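Local coordinates for protein ATP-dependent protease subunit HslV (Trypanosoma brucei brucei, PDB 4HNZ) that forms the double-ring protease core of the mitochondrial HslVU complex and hydrolyses protein substrates that the HslU ATPase unfolds and feeds to it, at residues 151-154 / 155-159; 37-40 / 41-44; 141-144 / 145-149; 84-87 / 88-92. All coordinates share one frame; numbering follows the deposited sequence.

Contact 1 of 4, residues 151-154 / 155-159; sequences KAMR and IATDI. With MG (magnesium ion), chain M.
T157 turns its hydroxyl back along the helix onto the carbonyl of M153, T157 OG1 lying 2.6 Å from M153 O, while its own amide N gives the ordinary helical bond to the same oxygen at 2.9 Å. The two donors arrive from opposite faces of the carbonyl plane, so M153 O is gripped from both sides. A chi1 of 64° puts OG1 between the backbone N and carbonyl carbon, where it can reach back one turn. The remaining i to i+4 backbone bonds join I155 to K151, A156 to A152 and D158 to R154.

Side-chain contacts along the helix itself are few, while M153 and T157 pack on W167. The T157 methyl CG2 is 4.3 Å from M153 CE, and I155 CD1 rests 4.1 Å from K151 CD, whose amine goes on to A136 O of a second subunit. R154 and D158 run side by side, but R154 NE stays 5.3 Å from D158 OD2, at most a loose electrostatic attraction.

Metal binding falls to the backbone: T157 O holds the magnesium ion at 2.3 Å, with D160 and S163 also supplying their carbonyl oxygens. This is the C-terminal end of a helix of the Ntn-hydrolase fold, running into a magnesium-binding loop.

Contact 2 of 4, residues 37-40 / 41-44; sequences RIND and DVVI
V42, I38 and D41 carry most of this tight hairpin turn, and the first two meet through their branches. I38 CD1 sits 3.3 Å from V42 CG1, a close apolar contact made possible by a chi1 of 72° that swings CG1 of I38 between its backbone N and carbonyl carbon and over the valine. The other branch of I38, CG2, touches CG2 of I44 at 3.8 Å. Between the strands, I38 N donates to V42 O at 2.9 Å; the N39 to V42 backbone bonds that follow are weak.

D41 is held by its main chain. N39 OD1 takes the D41 N-H in the plane of the amide carbonyl, at 2.7 Å, forming an Asx turn. On the face of the sheet shared by R37 and V43, V43 CG1 lies over one face of the R37 guanidinium, toward its rim. R37 NH2 bonds to D40 O at 2.6 Å, in the guanidinium plane but from above the carbonyl plane, and NH1 forms a salt bridge with E170.

This hairpin joins strands 35-39 and 42-48. I38 and I44 face helix 50-66, R37 and V43 meet strand 167-172 of the other sheet, and strand 93-98 runs along the far side of 42-48.

Contact 3 of 4, residues 141-144 / 145-149; sequences DGYD and AEKIA
D144 caps the start of the helix through its side chain, and its carbonyl takes the first i to i+4 bond. Its carboxylate oxygen OD1 accepts the amide of K147 at 2.9 Å, met nearly end-on to the C-O bond, and its carbonyl O accepts I148 N, also at 2.9 Å and with an N-H...O angle of 169°. The carboxylate can double back in this way because chi1 is 66°, which holds CG between the backbone N and the carbonyl carbon. OD1 also lies 3.3 Å from K147 CB, so the capping oxygen sits snugly against the base of that side chain. D144 is thus the N-cap of helix 145-159, and its negative charge probably interacts favourably with the helix dipole.

Beyond the cap, K147 extends straight back over the preceding loop. Its ammonium group makes a cation-pi contact with the Y143 ring, NZ standing 4.4 Å from the centroid and 16° off the ring normal. CE lies over the same face nearer the rim, 3.9 Å from Y143 CE2, while K147 CD passes 3.6 Å from G142 O.

Apolar packing lies further in, where Y143 CB meets I148 CG1 at 3.8 Å. I148 then continues onto A134 and L137 of helix 127-137, and the Y143 side chain also packs on L137 and on V140 of a second subunit. K8 donates to the Y143 carbonyl, linking the loop to strand 3-8.

Contact 4 of 4, residues 84-87 / 88-92; sequences TDRA and LRRLE
D85 holds CG opposite its backbone N, with chi1 at -179°, and this carries the carboxylate forward along the chain to the amide of L88. D85 OD1 accepts L88 N at 3.1 Å through the anti lone pair, the one directed away from its other oxygen, and the bond is fairly straight at 167°. R89 N reaches D85 O at 3.0 Å, so D85 holds the first turn through its side chain and its carbonyl together. This makes it the N-cap of the short, weakly bonded helix 86-89. L88 leans over the capping group, its CG 3.7 Å from D85 OD1 and its CD1 against D85 CB.

The turn tightens at its far end, where R90 N approaches A87 O from above the carbonyl plane at 3.1 Å, an i to i+3 bond. R86 and R90 lie side by side, pointing the same way. R86 NH1 is 3.4 Å from R90 NH2, with the two guanidinium planes 83° apart; R90 NH2 meets the edge of the R86 group. Like charges this close probably repel, and R86 of a neighbouring subunit brings a further like charge close.

Helix 86-89 follows directly on helix 71-84 and leads into strand 93-98. L91 packs on D52, S55 and L56 of helix 50-66, while R86, R89 and R90 line the boundary with other subunits.

In the fold
From the N terminus, contact 2 comes first, turning the chain between strands 35-39 and 42-48 at one margin of a sheet. After helices 50-66 and 71-84, contact 4 forms the short helical turn that leads into strand 93-98 of that same sheet. Contact 3 then starts helix 145-159 after the loop from helix 127-137, and contact 1 finishes it at the magnesium site. All four are local and follow in series, with none enclosing or crossing another. Contacts 3 and 1 touch through Y143 and K151, whereas contacts 3 and 4 stand about 38 Å apart between centres, on opposite sides of the chain's centre.

Contact 1 of 4, residues 151-154 / 155-159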
ATOM      1  N   LYS A 151      36.919  18.320  12.385  1.00 22.86           N
ATOM      2  CA  LYS A 151      37.245  16.949  12.099  1.00 23.47           C
ATOM      3  C   LYS A 151      35.944  16.122  11.979  1.00 21.30           C
ATOM      4  O   LYS A 151      35.817  15.271  11.108  1.00 19.66           O
ATOM      5  CB  LYS A 151      38.134  16.428  13.227  1.00 26.79           C
ATOM      6  CG  LYS A 151      39.479  15.867  12.807  1.00 30.98           C
ATOM      7  CD  LYS A 151      39.381  14.372  12.549  1.00 32.30           C
ATOM      8  CE  LYS A 151      40.756  13.723  12.410  1.00 34.32           C
ATOM      9  NZ  LYS A 151      41.349  13.407  13.767  1.00 36.78           N
ATOM     10  N   ALA A 152      35.019  16.342  12.912  1.00 20.06           N
ATOM     11  CA  ALA A 152      33.797  15.602  12.941  1.00 18.87           C
ATOM     12  C   ALA A 152      32.951  15.900  11.717  1.00 17.60           C
ATOM     13  O   ALA A 152      32.383  14.995  11.143  1.00 16.58           O
ATOM     14  CB  ALA A 152      33.045  15.870  14.200  1.00 19.10           C
ATOM     15  N   MET A 153      32.952  17.138  11.267  1.00 18.22           N
ATOM     16  CA  MET A 153      32.264  17.483  10.031  1.00 18.41           C
ATOM     17  C   MET A 153      32.877  16.881   8.801  1.00 18.03           C
ATOM     18  O   MET A 153      32.137  16.516   7.869  1.00 18.24           O
ATOM     19  CB  MET A 153      32.203  18.993   9.818  1.00 19.31           C
ATOM     20  CG  MET A 153      31.365  19.750  10.803  1.00 20.39           C
ATOM     21  SD  MET A 153      29.587  19.453  10.669  1.00 23.14           S
ATOM     22  CE  MET A 153      29.186  20.400   9.199  1.00 22.26           C
ATOM     23  N   ARG A 154      34.188  16.843   8.710  1.00 17.90           N
ATOM     24  CA  ARG A 154      34.825  16.218   7.539  1.00 18.98           C
ATOM     25  C   ARG A 154      34.399  14.768   7.472  1.00 16.79           C
ATOM     26  O   ARG A 154      34.029  14.273   6.417  1.00 16.75           O
ATOM     27  CB  ARG A 154      36.361  16.307   7.564  1.00 21.53           C
ATOM     28  CG  ARG A 154      37.093  15.555   6.412  1.00 24.96           C
ATOM     29  CD  ARG A 154      37.146  16.314   5.059  1.00 29.68           C
ATOM     30  NE  ARG A 154      37.462  17.791   5.097  1.00 37.57           N
ATOM     31  CZ  ARG A 154      38.578  18.389   5.643  1.00 43.17           C
ATOM     32  NH1 ARG A 154      39.514  17.657   6.266  1.00 44.26           N
ATOM     33  NH2 ARG A 154      38.779  19.741   5.594  1.00 40.55           N
ATOM     34  N   ILE A 155      34.401  14.105   8.612  1.00 15.88           N
ATOM     35  CA  ILE A 155      34.027  12.715   8.672  1.00 16.24           C
ATOM     36  C   ILE A 155      32.558  12.483   8.383  1.00 15.49           C
ATOM     37  O   ILE A 155      32.221  11.603   7.535  1.00 16.82           O
ATOM     38  CB  ILE A 155      34.407  12.088  10.039  1.00 16.36           C
ATOM     39  CG1 ILE A 155      35.934  11.990  10.097  1.00 16.19           C
ATOM     40  CG2 ILE A 155      33.773  10.715  10.223  1.00 15.95           C
ATOM     41  CD1 ILE A 155      36.447  11.788  11.480  1.00 16.72           C
ATOM     42  N   ALA A 156      31.688  13.264   8.995  1.00 14.24           N
ATOM     43  CA  ALA A 156      30.267  13.063   8.818  1.00 13.81           C
ATOM     44  C   ALA A 156      29.862  13.357   7.402  1.00 13.90           C
ATOM     45  O   ALA A 156      29.056  12.632   6.809  1.00 14.08           O
ATOM     46  CB  ALA A 156      29.481  13.915   9.787  1.00 13.64           C
ATOM     47  N   THR A 157      30.358  14.456   6.858  1.00 14.61           N
ATOM     48  CA  THR A 157      29.932  14.886   5.514  1.00 14.75           C
ATOM     49  C   THR A 157      30.521  14.053   4.400  1.00 15.01           C
ATOM     50  O   THR A 157      29.909  13.942   3.324  1.00 15.11           O
ATOM     51  CB  THR A 157      30.165  16.388   5.262  1.00 14.99           C
ATOM     52  OG1 THR A 157      31.552  16.722   5.295  1.00 15.55           O
ATOM     53  CG2 THR A 157      29.397  17.247   6.319  1.00 14.47           C
ATOM     54  N   ASP A 158      31.654  13.427   4.651  1.00 15.59           N
ATOM     55  CA  ASP A 158      32.146  12.413   3.720  1.00 16.50           C
ATOM     56  C   ASP A 158      31.238  11.218   3.669  1.00 15.19           C
ATOM     57  O   ASP A 158      31.074  10.637   2.635  1.00 15.63           O
ATOM     58  CB  ASP A 158      33.541  11.925   4.086  1.00 18.89           C
ATOM     59  CG  ASP A 158      34.641  12.954   3.748  1.00 22.43           C
ATOM     60  OD1 ASP A 158      34.322  13.952   3.026  1.00 24.61           O
ATOM     61  OD2 ASP A 158      35.811  12.791   4.248  1.00 24.91           O
ATOM     62  N   ILE A 159      30.615  10.853   4.765  1.00 14.37           N
ATOM     63  CA  ILE A 159      29.692   9.700   4.776  1.00 13.34           C
ATOM     64  C   ILE A 159      28.279   9.993   4.268  1.00 12.75           C
ATOM     65  O   ILE A 159      27.665   9.160   3.554  1.00 13.32           O
ATOM     66  CB  ILE A 159      29.618   9.127   6.181  1.00 13.29           C
ATOM     67  CG1 ILE A 159      30.969   8.469   6.525  1.00 13.75           C
ATOM     68  CG2 ILE A 159      28.509   8.115   6.367  1.00 13.33           C
ATOM     69  CD1 ILE A 159      31.081   8.183   8.022  1.00 14.09           C
TER
HETATM   70 MG    MG M 200      28.808  14.081   1.300  1.00 17.23          MG
HETATM   71  O   HOH W   1      27.744  14.643  -1.001  1.00 11.88           O

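Contact 2 of 4, residues 37-40 / 41-44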
ATOM      1  N   ARG A  37      22.718  34.233  12.998  1.00 32.67           N
ATOM      2  CA  ARG A  37      23.012  34.949  14.199  1.00 37.22           C
ATOM      3  C   ARG A  37      21.678  35.611  14.535  1.00 37.02           C
ATOM      4  O   ARG A  37      21.185  36.378  13.749  1.00 37.05           O
ATOM      5  CB  ARG A  37      24.065  36.001  13.860  1.00 41.32           C
ATOM      6  CG  ARG A  37      24.687  36.737  15.034  1.00 44.47           C
ATOM      7  CD  ARG A  37      26.068  36.206  15.351  1.00 45.62           C
ATOM      8  NE  ARG A  37      26.405  36.434  16.752  1.00 46.71           N
ATOM      9  CZ  ARG A  37      27.445  35.893  17.372  1.00 47.99           C
ATOM     10  NH1 ARG A  37      28.292  35.088  16.731  1.00 48.56           N
ATOM     11  NH2 ARG A  37      27.640  36.149  18.655  1.00 51.29           N
ATOM     12  N   ILE A  38      21.021  35.289  15.648  1.00 37.36           N
ATOM     13  CA  ILE A  38      19.782  36.051  15.953  1.00 39.64           C
ATOM     14  C   ILE A  38      20.027  37.257  16.869  1.00 37.93           C
ATOM     15  O   ILE A  38      19.258  38.185  16.859  1.00 38.19           O
ATOM     16  CB  ILE A  38      18.612  35.180  16.446  1.00 41.26           C
ATOM     17  CG1 ILE A  38      18.834  34.660  17.847  1.00 40.72           C
ATOM     18  CG2 ILE A  38      18.376  34.027  15.460  1.00 41.24           C
ATOM     19  CD1 ILE A  38      17.868  33.520  18.144  1.00 45.76           C
ATOM     20  N   ASN A  39      21.049  37.200  17.706  1.00 37.14           N
ATOM     21  CA  ASN A  39      21.554  38.396  18.383  1.00 38.71           C
ATOM     22  C   ASN A  39      22.999  38.112  18.743  1.00 38.82           C
ATOM     23  O   ASN A  39      23.546  37.106  18.290  1.00 38.73           O
ATOM     24  CB  ASN A  39      20.695  38.796  19.608  1.00 36.73           C
ATOM     25  CG  ASN A  39      20.639  37.719  20.695  1.00 37.24           C
ATOM     26  OD1 ASN A  39      21.645  37.144  21.110  1.00 35.61           O
ATOM     27  ND2 ASN A  39      19.434  37.442  21.163  1.00 37.85           N
ATOM     28  N   ASP A  40      23.584  38.966  19.567  1.00 40.51           N
ATOM     29  CA  ASP A  40      24.979  38.838  19.945  1.00 44.11           C
ATOM     30  C   ASP A  40      25.297  37.589  20.740  1.00 41.19           C
ATOM     31  O   ASP A  40      26.444  37.152  20.763  1.00 41.20           O
ATOM     32  CB  ASP A  40      25.413  40.044  20.789  1.00 48.08           C
ATOM     33  CG  ASP A  40      25.427  41.329  19.987  1.00 53.38           C
ATOM     34  OD1 ASP A  40      25.986  41.344  18.871  1.00 54.61           O
ATOM     35  OD2 ASP A  40      24.835  42.321  20.444  1.00 59.88           O
ATOM     36  N   ASP A  41      24.292  37.046  21.406  1.00 38.71           N
ATOM     37  CA  ASP A  41      24.494  35.945  22.313  1.00 36.99           C
ATOM     38  C   ASP A  41      23.967  34.620  21.767  1.00 34.15           C
ATOM     39  O   ASP A  41      24.145  33.621  22.417  1.00 32.85           O
ATOM     40  CB  ASP A  41      23.788  36.245  23.645  1.00 38.86           C
ATOM     41  CG  ASP A  41      24.279  37.531  24.299  1.00 43.28           C
ATOM     42  OD1 ASP A  41      25.514  37.833  24.233  1.00 46.94           O
ATOM     43  OD2 ASP A  41      23.429  38.254  24.845  1.00 44.74           O
ATOM     44  N   VAL A  42      23.281  34.621  20.626  1.00 30.31           N
ATOM     45  CA  VAL A  42      22.503  33.458  20.231  1.00 27.26           C
ATOM     46  C   VAL A  42      22.621  33.173  18.735  1.00 26.68           C
ATOM     47  O   VAL A  42      22.398  34.045  17.890  1.00 26.12           O
ATOM     48  CB  VAL A  42      21.015  33.608  20.603  1.00 26.35           C
ATOM     49  CG1 VAL A  42      20.246  32.420  20.149  1.00 26.35           C
ATOM     50  CG2 VAL A  42      20.839  33.780  22.096  1.00 27.14           C
ATOM     51  N   VAL A  43      23.010  31.944  18.425  1.00 25.79           N
ATOM     52  CA  VAL A  43      23.111  31.521  17.041  1.00 24.82           C
ATOM     53  C   VAL A  43      22.286  30.270  16.872  1.00 23.93           C
ATOM     54  O   VAL A  43      21.996  29.526  17.820  1.00 23.32           O
ATOM     55  CB  VAL A  43      24.568  31.267  16.607  1.00 25.10           C
ATOM     56  CG1 VAL A  43      25.389  32.512  16.707  1.00 26.07           C
ATOM     57  CG2 VAL A  43      25.227  30.203  17.472  1.00 25.25           C
ATOM     58  N   ILE A  44      21.837  30.067  15.659  1.00 25.28           N
ATOM     59  CA  ILE A  44      20.926  28.962  15.384  1.00 26.05           C
ATOM     60  C   ILE A  44      21.230  28.327  14.024  1.00 23.94           C
ATOM     61  O   ILE A  44      21.675  29.015  13.112  1.00 24.89           O
ATOM     62  CB  ILE A  44      19.473  29.402  15.455  1.00 28.08           C
ATOM     63  CG1 ILE A  44      18.564  28.258  15.044  1.00 30.77           C
ATOM     64  CG2 ILE A  44      19.216  30.505  14.483  1.00 31.52           C
ATOM     65  CD1 ILE A  44      17.169  28.453  15.582  1.00 35.10           C
TER

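Contact 3 of 4, residues 141-144 / 145-149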
ATOM      1  N   ASP A 141      43.374  15.042  24.268  1.00 26.66           N
ATOM      2  CA  ASP A 141      44.412  16.077  24.371  1.00 27.86           C
ATOM      3  C   ASP A 141      44.743  16.615  23.006  1.00 27.30           C
ATOM      4  O   ASP A 141      44.845  15.896  22.042  1.00 26.57           O
ATOM      5  CB  ASP A 141      45.700  15.490  24.941  1.00 28.85           C
ATOM      6  CG  ASP A 141      45.492  14.779  26.277  1.00 29.53           C
ATOM      7  OD1 ASP A 141      44.564  15.167  26.994  1.00 29.27           O
ATOM      8  OD2 ASP A 141      46.292  13.865  26.648  1.00 30.82           O
ATOM      9  N   GLY A 142      44.864  17.917  22.924  1.00 28.04           N
ATOM     10  CA  GLY A 142      45.200  18.559  21.667  1.00 27.87           C
ATOM     11  C   GLY A 142      43.975  18.947  20.879  1.00 27.33           C
ATOM     12  O   GLY A 142      44.094  19.619  19.867  1.00 27.34           O
ATOM     13  N   TYR A 143      42.775  18.674  21.371  1.00 26.75           N
ATOM     14  CA  TYR A 143      41.628  19.018  20.579  1.00 26.59           C
ATOM     15  C   TYR A 143      40.660  20.008  21.263  1.00 26.84           C
ATOM     16  O   TYR A 143      39.946  19.667  22.215  1.00 27.98           O
ATOM     17  CB  TYR A 143      40.936  17.711  20.282  1.00 26.52           C
ATOM     18  CG  TYR A 143      41.590  16.918  19.187  1.00 26.11           C
ATOM     19  CD1 TYR A 143      42.724  16.136  19.416  1.00 27.78           C
ATOM     20  CD2 TYR A 143      41.074  16.955  17.919  1.00 26.39           C
ATOM     21  CE1 TYR A 143      43.319  15.416  18.394  1.00 28.25           C
ATOM     22  CE2 TYR A 143      41.647  16.235  16.887  1.00 26.19           C
ATOM     23  CZ  TYR A 143      42.766  15.485  17.122  1.00 27.73           C
ATOM     24  OH  TYR A 143      43.319  14.816  16.056  1.00 29.99           O
ATOM     25  N   ASP A 144      40.651  21.257  20.820  1.00 26.61           N
ATOM     26  CA  ASP A 144      39.650  22.205  21.336  1.00 26.45           C
ATOM     27  C   ASP A 144      38.354  22.061  20.534  1.00 25.22           C
ATOM     28  O   ASP A 144      38.296  21.299  19.554  1.00 23.82           O
ATOM     29  CB  ASP A 144      40.172  23.635  21.324  1.00 26.59           C
ATOM     30  CG  ASP A 144      40.417  24.167  19.922  1.00 26.68           C
ATOM     31  OD1 ASP A 144      39.993  23.598  18.888  1.00 24.75           O
ATOM     32  OD2 ASP A 144      40.996  25.277  19.824  1.00 27.88           O
ATOM     33  N   ALA A 145      37.335  22.815  20.935  1.00 25.35           N
ATOM     34  CA  ALA A 145      36.020  22.686  20.347  1.00 24.63           C
ATOM     35  C   ALA A 145      36.009  22.804  18.837  1.00 24.29           C
ATOM     36  O   ALA A 145      35.410  21.998  18.136  1.00 21.66           O
ATOM     37  CB  ALA A 145      35.074  23.711  20.956  1.00 25.74           C
ATOM     38  N   GLU A 146      36.669  23.825  18.328  1.00 26.55           N
ATOM     39  CA  GLU A 146      36.641  24.028  16.911  1.00 27.85           C
ATOM     40  C   GLU A 146      37.364  22.896  16.177  1.00 27.08           C
ATOM     41  O   GLU A 146      36.974  22.520  15.077  1.00 25.53           O
ATOM     42  CB  GLU A 146      37.227  25.389  16.543  1.00 32.49           C
ATOM     43  CG  GLU A 146      37.126  25.632  15.044  1.00 36.60           C
ATOM     44  CD  GLU A 146      37.351  27.062  14.621  1.00 44.01           C
ATOM     45  OE1 GLU A 146      37.488  27.948  15.503  1.00 52.48           O
ATOM     46  OE2 GLU A 146      37.405  27.289  13.392  1.00 49.46           O
ATOM     47  N   LYS A 147      38.467  22.414  16.733  1.00 27.51           N
ATOM     48  CA  LYS A 147      39.232  21.380  16.056  1.00 27.94           C
ATOM     49  C   LYS A 147      38.387  20.082  16.027  1.00 24.43           C
ATOM     50  O   LYS A 147      38.312  19.417  15.017  1.00 21.05           O
ATOM     51  CB  LYS A 147      40.584  21.195  16.723  1.00 32.70           C
ATOM     52  CG  LYS A 147      41.552  20.415  15.883  1.00 38.62           C
ATOM     53  CD  LYS A 147      42.918  20.222  16.545  1.00 47.10           C
ATOM     54  CE  LYS A 147      43.791  19.307  15.659  1.00 50.74           C
ATOM     55  NZ  LYS A 147      45.104  18.919  16.268  1.00 55.53           N
ATOM     56  N   ILE A 148      37.710  19.789  17.128  1.00 22.32           N
ATOM     57  CA  ILE A 148      36.836  18.643  17.196  1.00 20.06           C
ATOM     58  C   ILE A 148      35.739  18.750  16.151  1.00 18.89           C
ATOM     59  O   ILE A 148      35.508  17.806  15.379  1.00 17.36           O
ATOM     60  CB  ILE A 148      36.208  18.514  18.569  1.00 19.73           C
ATOM     61  CG1 ILE A 148      37.251  18.140  19.586  1.00 20.51           C
ATOM     62  CG2 ILE A 148      35.151  17.441  18.589  1.00 18.85           C
ATOM     63  CD1 ILE A 148      36.798  18.354  21.005  1.00 20.92           C
ATOM     64  N   ALA A 149      35.081  19.905  16.107  1.00 19.12           N
ATOM     65  CA  ALA A 149      33.979  20.123  15.193  1.00 18.74           C
ATOM     66  C   ALA A 149      34.382  19.985  13.731  1.00 19.01           C
ATOM     67  O   ALA A 149      33.665  19.346  12.966  1.00 19.55           O
ATOM     68  CB  ALA A 149      33.322  21.478  15.432  1.00 18.67           C
TER

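Contact 4 of 4, residues 84-87 / 88-92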
ATOM      1  N   THR A  84       1.312  22.148  18.351  1.00 23.37           N
ATOM      2  CA  THR A  84      -0.156  22.333  18.485  1.00 24.98           C
ATOM      3  C   THR A  84      -0.752  23.252  17.444  1.00 27.11           C
ATOM      4  O   THR A  84      -1.945  23.332  17.330  1.00 28.59           O
ATOM      5  CB  THR A  84      -0.539  22.870  19.876  1.00 24.68           C
ATOM      6  OG1 THR A  84       0.286  23.994  20.218  1.00 22.58           O
ATOM      7  CG2 THR A  84      -0.320  21.822  20.916  1.00 25.02           C
ATOM      8  N   ASP A  85       0.070  24.012  16.733  1.00 30.33           N
ATOM      9  CA  ASP A  85      -0.436  24.937  15.698  1.00 34.29           C
ATOM     10  C   ASP A  85      -0.491  24.254  14.313  1.00 35.34           C
ATOM     11  O   ASP A  85       0.511  23.708  13.847  1.00 33.65           O
ATOM     12  CB  ASP A  85       0.434  26.178  15.635  1.00 35.62           C
ATOM     13  CG  ASP A  85      -0.050  27.165  14.615  1.00 39.61           C
ATOM     14  OD1 ASP A  85       0.170  26.964  13.413  1.00 42.98           O
ATOM     15  OD2 ASP A  85      -0.663  28.170  15.000  1.00 46.10           O
ATOM     16  N   ARG A  86      -1.656  24.317  13.660  1.00 40.61           N
ATOM     17  CA  ARG A  86      -1.927  23.556  12.427  1.00 42.36           C
ATOM     18  C   ARG A  86      -0.941  23.916  11.282  1.00 36.92           C
ATOM     19  O   ARG A  86      -0.381  23.052  10.617  1.00 34.56           O
ATOM     20  CB  ARG A  86      -3.368  23.769  11.903  1.00 52.36           C
ATOM     21  CG  ARG A  86      -4.437  24.498  12.758  1.00 62.09           C
ATOM     22  CD  ARG A  86      -5.768  24.718  11.982  1.00 71.24           C
ATOM     23  NE  ARG A  86      -6.326  23.463  11.443  1.00 81.66           N
ATOM     24  CZ  ARG A  86      -5.980  22.868  10.287  1.00 86.09           C
ATOM     25  NH1 ARG A  86      -5.088  23.401   9.461  1.00 96.09           N
ATOM     26  NH2 ARG A  86      -6.529  21.704   9.941  1.00 86.52           N
ATOM     27  N   ALA A  87      -0.736  25.207  11.077  1.00 34.37           N
ATOM     28  CA  ALA A  87       0.192  25.687  10.053  1.00 33.87           C
ATOM     29  C   ALA A  87       1.659  25.241  10.313  1.00 33.49           C
ATOM     30  O   ALA A  87       2.338  24.739   9.406  1.00 36.92           O
ATOM     31  CB  ALA A  87       0.095  27.215   9.935  1.00 32.62           C
ATOM     32  N   LEU A  88       2.132  25.419  11.543  1.00 32.35           N
ATOM     33  CA  LEU A  88       3.503  25.080  11.898  1.00 32.34           C
ATOM     34  C   LEU A  88       3.750  23.593  11.779  1.00 30.95           C
ATOM     35  O   LEU A  88       4.861  23.195  11.451  1.00 30.67           O
ATOM     36  CB  LEU A  88       3.878  25.542  13.308  1.00 30.82           C
ATOM     37  CG  LEU A  88       3.844  27.044  13.497  1.00 32.20           C
ATOM     38  CD1 LEU A  88       4.320  27.393  14.889  1.00 31.04           C
ATOM     39  CD2 LEU A  88       4.681  27.788  12.448  1.00 32.05           C
ATOM     40  N   ARG A  89       2.741  22.787  12.036  1.00 30.01           N
ATOM     41  CA  ARG A  89       2.922  21.361  11.904  1.00 32.93           C
ATOM     42  C   ARG A  89       3.038  20.879  10.486  1.00 30.80           C
ATOM     43  O   ARG A  89       3.464  19.779  10.281  1.00 30.38           O
ATOM     44  CB  ARG A  89       1.785  20.610  12.545  1.00 36.50           C
ATOM     45  CG  ARG A  89       2.129  20.258  13.953  1.00 41.93           C
ATOM     46  CD  ARG A  89       1.110  19.280  14.445  1.00 45.88           C
ATOM     47  NE  ARG A  89       1.438  17.922  14.040  1.00 46.09           N
ATOM     48  CZ  ARG A  89       1.600  16.913  14.882  1.00 46.21           C
ATOM     49  NH1 ARG A  89       1.450  17.093  16.199  1.00 45.38           N
ATOM     50  NH2 ARG A  89       1.896  15.718  14.400  1.00 44.65           N
ATOM     51  N   ARG A  90       2.666  21.684   9.524  1.00 32.14           N
ATOM     52  CA  ARG A  90       2.901  21.308   8.158  1.00 36.77           C
ATOM     53  C   ARG A  90       4.387  21.629   7.772  1.00 34.42           C
ATOM     54  O   ARG A  90       4.795  21.343   6.668  1.00 33.57           O
ATOM     55  CB  ARG A  90       1.872  22.004   7.243  1.00 43.94           C
ATOM     56  CG  ARG A  90       0.380  21.825   7.621  1.00 50.72           C
ATOM     57  CD  ARG A  90      -0.364  20.665   6.916  1.00 57.61           C
ATOM     58  NE  ARG A  90      -1.732  20.410   7.473  1.00 60.84           N
ATOM     59  CZ  ARG A  90      -2.865  21.039   7.133  1.00 62.78           C
ATOM     60  NH1 ARG A  90      -2.861  22.003   6.223  1.00 69.78           N
ATOM     61  NH2 ARG A  90      -4.018  20.718   7.715  1.00 61.46           N
ATOM     62  N   LEU A  91       5.194  22.213   8.675  1.00 30.88           N
ATOM     63  CA  LEU A  91       6.602  22.510   8.388  1.00 29.82           C
ATOM     64  C   LEU A  91       7.517  21.351   8.788  1.00 31.09           C
ATOM     65  O   LEU A  91       7.244  20.626   9.719  1.00 36.19           O
ATOM     66  CB  LEU A  91       7.045  23.775   9.106  1.00 28.40           C
ATOM     67  CG  LEU A  91       6.158  25.018   8.921  1.00 28.10           C
ATOM     68  CD1 LEU A  91       6.758  26.183   9.663  1.00 28.35           C
ATOM     69  CD2 LEU A  91       5.998  25.408   7.455  1.00 27.78           C
ATOM     70  N   GLU A  92       8.615  21.186   8.080  1.00 29.29           N
ATOM     71  CA  GLU A  92       9.587  20.214   8.416  1.00 27.09           C
ATOM     72  C   GLU A  92      10.926  20.891   8.626  1.00 21.96           C
ATOM     73  O   GLU A  92      11.510  21.425   7.694  1.00 20.23           O
ATOM     74  CB  GLU A  92       9.695  19.195   7.301  1.00 32.17           C
ATOM     75  CG  GLU A  92       8.506  18.264   7.237  1.00 36.93           C
ATOM     76  CD  GLU A  92       8.662  17.274   6.122  1.00 45.21           C
ATOM     77  OE1 GLU A  92       7.887  17.357   5.136  1.00 55.84           O
ATOM     78  OE2 GLU A  92       9.608  16.444   6.189  1.00 51.78           O
TER